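Local structure of acetyl-CoA acetyltransferase (Elizabethkingia anophelis NUHP1, 6BN2) at residues Gln57-Gly62 and Thr87-Val92. The protein catalyses, as a thiolase, the condensation of two acetyl-CoA molecules to acetoacetyl-CoA and its reversal, most likely by way of an acyl-cysteine intermediate. Numbering follows the deposited sequence.
Sequences QDVYMG and TPTTAV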
loop_
_atom_site.group_PDB
_atom_site.type_symbol
_atom_site.label_atom_id
_atom_site.label_comp_id
_atom_site.label_asym_id
_atom_site.label_seq_id
_atom_site.Cartn_x
_atom_site.Cartn_y
_atom_site.Cartn_z
ATOM N N GLN A 57 -12.752 -4.228 11.832
ATOM C CA GLN A 57 -13.414 -4.208 10.521
ATOM C C GLN A 57 -12.459 -4.040 9.349
ATOM O O GLN A 57 -12.883 -4.207 8.191
ATOM C CB GLN A 57 -14.461 -3.094 10.481
ATOM C CG GLN A 57 -15.642 -3.401 11.399
ATOM C CD GLN A 57 -16.576 -2.215 11.522
ATOM O OE1 GLN A 57 -16.439 -1.392 12.428
ATOM N NE2 GLN A 57 -17.522 -2.106 10.587
ATOM N N ASP A 58 -11.196 -3.720 9.611
ATOM C CA ASP A 58 -10.196 -3.544 8.564
ATOM C C ASP A 58 -8.845 -3.523 9.261
ATOM O O ASP A 58 -8.753 -3.308 10.475
ATOM C CB ASP A 58 -10.424 -2.249 7.759
ATOM C CG ASP A 58 -10.018 -2.379 6.284
ATOM O OD1 ASP A 58 -9.128 -3.197 5.956
ATOM O OD2 ASP A 58 -10.580 -1.620 5.458
ATOM N N VAL A 59 -7.805 -3.769 8.478
ATOM C CA VAL A 59 -6.423 -3.780 8.952
ATOM C C VAL A 59 -5.601 -3.086 7.880
ATOM O O VAL A 59 -5.581 -3.552 6.733
ATOM C CB VAL A 59 -5.886 -5.206 9.155
ATOM C CG1 VAL A 59 -4.396 -5.166 9.571
ATOM C CG2 VAL A 59 -6.711 -5.996 10.198
ATOM N N TYR A 60 -4.905 -2.009 8.248
ATOM C CA TYR A 60 -3.970 -1.328 7.348
ATOM C C TYR A 60 -2.577 -1.469 7.931
ATOM O O TYR A 60 -2.341 -1.030 9.061
ATOM C CB TYR A 60 -4.273 0.162 7.204
ATOM C CG TYR A 60 -5.594 0.538 6.562
ATOM C CD1 TYR A 60 -6.052 1.847 6.644
ATOM C CD2 TYR A 60 -6.383 -0.401 5.893
ATOM C CE1 TYR A 60 -7.244 2.229 6.075
ATOM C CE2 TYR A 60 -7.595 -0.025 5.324
ATOM C CZ TYR A 60 -8.018 1.289 5.410
ATOM O OH TYR A 60 -9.212 1.695 4.823
ATOM N N MET A 61 -1.654 -2.069 7.180
ATOM C CA MET A 61 -0.282 -2.219 7.665
ATOM C C MET A 61 0.702 -1.594 6.690
ATOM O O MET A 61 0.742 -1.973 5.511
ATOM C CB MET A 61 0.076 -3.694 7.889
ATOM C CG MET A 61 -0.703 -4.330 9.043
ATOM S SD MET A 61 -0.348 -3.594 10.683
ATOM C CE MET A 61 1.142 -4.522 11.126
ATOM N N GLY A 62 1.525 -0.678 7.200
ATOM C CA GLY A 62 2.648 -0.177 6.414
ATOM C C GLY A 62 3.692 -1.265 6.202
ATOM O O GLY A 62 3.941 -2.092 7.075
ATOM N N THR A 87 -11.977 -10.630 8.066
ATOM C CA THR A 87 -11.365 -9.312 8.236
ATOM C C THR A 87 -10.695 -8.835 6.951
ATOM O O THR A 87 -9.688 -9.431 6.535
ATOM C CB THR A 87 -10.317 -9.351 9.344
ATOM O OG1 THR A 87 -10.848 -10.041 10.483
ATOM C CG2 THR A 87 -9.917 -7.926 9.753
ATOM N N PRO A 88 -11.154 -7.740 6.341
ATOM C CA PRO A 88 -10.401 -7.148 5.214
ATOM C C PRO A 88 -9.038 -6.626 5.652
ATOM O O PRO A 88 -8.857 -6.186 6.791
ATOM C CB PRO A 88 -11.299 -5.990 4.758
ATOM C CG PRO A 88 -12.694 -6.412 5.217
ATOM C CD PRO A 88 -12.433 -7.050 6.570
ATOM N N THR A 89 -8.076 -6.632 4.717
ATOM C CA THR A 89 -6.719 -6.168 5.036
ATOM C C THR A 89 -6.073 -5.510 3.819
ATOM O O THR A 89 -6.296 -5.939 2.683
ATOM C CB THR A 89 -5.800 -7.328 5.488
ATOM O OG1 THR A 89 -5.644 -8.251 4.404
ATOM C CG2 THR A 89 -6.381 -8.098 6.677
ATOM N N THR A 90 -5.213 -4.513 4.070
ATOM C CA THR A 90 -4.497 -3.792 3.007
ATOM C C THR A 90 -3.099 -3.399 3.492
ATOM O O THR A 90 -2.932 -2.982 4.636
ATOM C CB THR A 90 -5.276 -2.523 2.584
ATOM O OG1 THR A 90 -6.511 -2.902 1.958
ATOM C CG2 THR A 90 -4.473 -1.645 1.591
ATOM N N ALA A 91 -2.103 -3.505 2.614
ATOM C CA ALA A 91 -0.750 -3.042 2.924
ATOM C C ALA A 91 -0.494 -1.704 2.242
ATOM O O ALA A 91 -0.879 -1.505 1.085
ATOM C CB ALA A 91 0.307 -4.068 2.484
ATOM N N VAL A 92 0.154 -0.781 2.956
ATOM C CA VAL A 92 0.357 0.569 2.426
ATOM C C VAL A 92 1.845 0.900 2.390
ATOM O O VAL A 92 2.626 0.466 3.249
ATOM C CB VAL A 92 -0.467 1.619 3.212
ATOM C CG1 VAL A 92 -1.434 0.952 4.178
ATOM C CG2 VAL A 92 0.386 2.642 3.895
HETATM O O HOH W 1 -8.755 -3.709 3.411
#
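Val59 CG1 stands anti to its backbone N (chi1 176°), which leaves CG2 beside that nitrogen, 3.8 Å from Thr87 CG2; in Thr89 the methyl CG2 lies beside its own N and meets Val59 CB. Both threonine methyls thus touch the valine, and Val59 and Thr89 share one face of a parallel strand pair with Met61 and Ala91. On the other face the Tyr60 and Thr90 side chains run side by side in the same direction, and Tyr60 CD2 is 4.1 Å from Thr90 CB.

The parallel assignment rests on the backbone: the axes of the short strand segments run the same way, inclined by 22°, and the bonds of Thr90 flank Tyr60 while those of Met61 flank Ala91. Thr90 N donates to Val59 O, almost in line with the carbonyl, and Thr90 O accepts from Met61 N (3.0 Å). Val92 N then reaches Met61 O from above the carbonyl plane. At the entrance to the pair the pattern weakens: Val59 N makes a weak, bent hydrogen bond to Pro88 O (N-H...O 120°), while the same N-H also reaches Asp58 OD1 (2.9 Å). A water donates to that OD1 and hydrogen-bonds Thr90 OG1 (2.8 Å), linking the two segments through side chains. Asp58 OD2 forms a salt bridge with Lys101 of the second subunit, consistent with a charged carboxylate.

Strands 59-62 and 89-93 are joined in a right-handed beta-alpha-beta crossover by helix 73-80, which packs on Val59 and Thr89; Tyr60 lies against helix 98-111. Strand 59-62 also pairs with 117-125, while beyond Ala91 the sheet continues antiparallel into the second subunit.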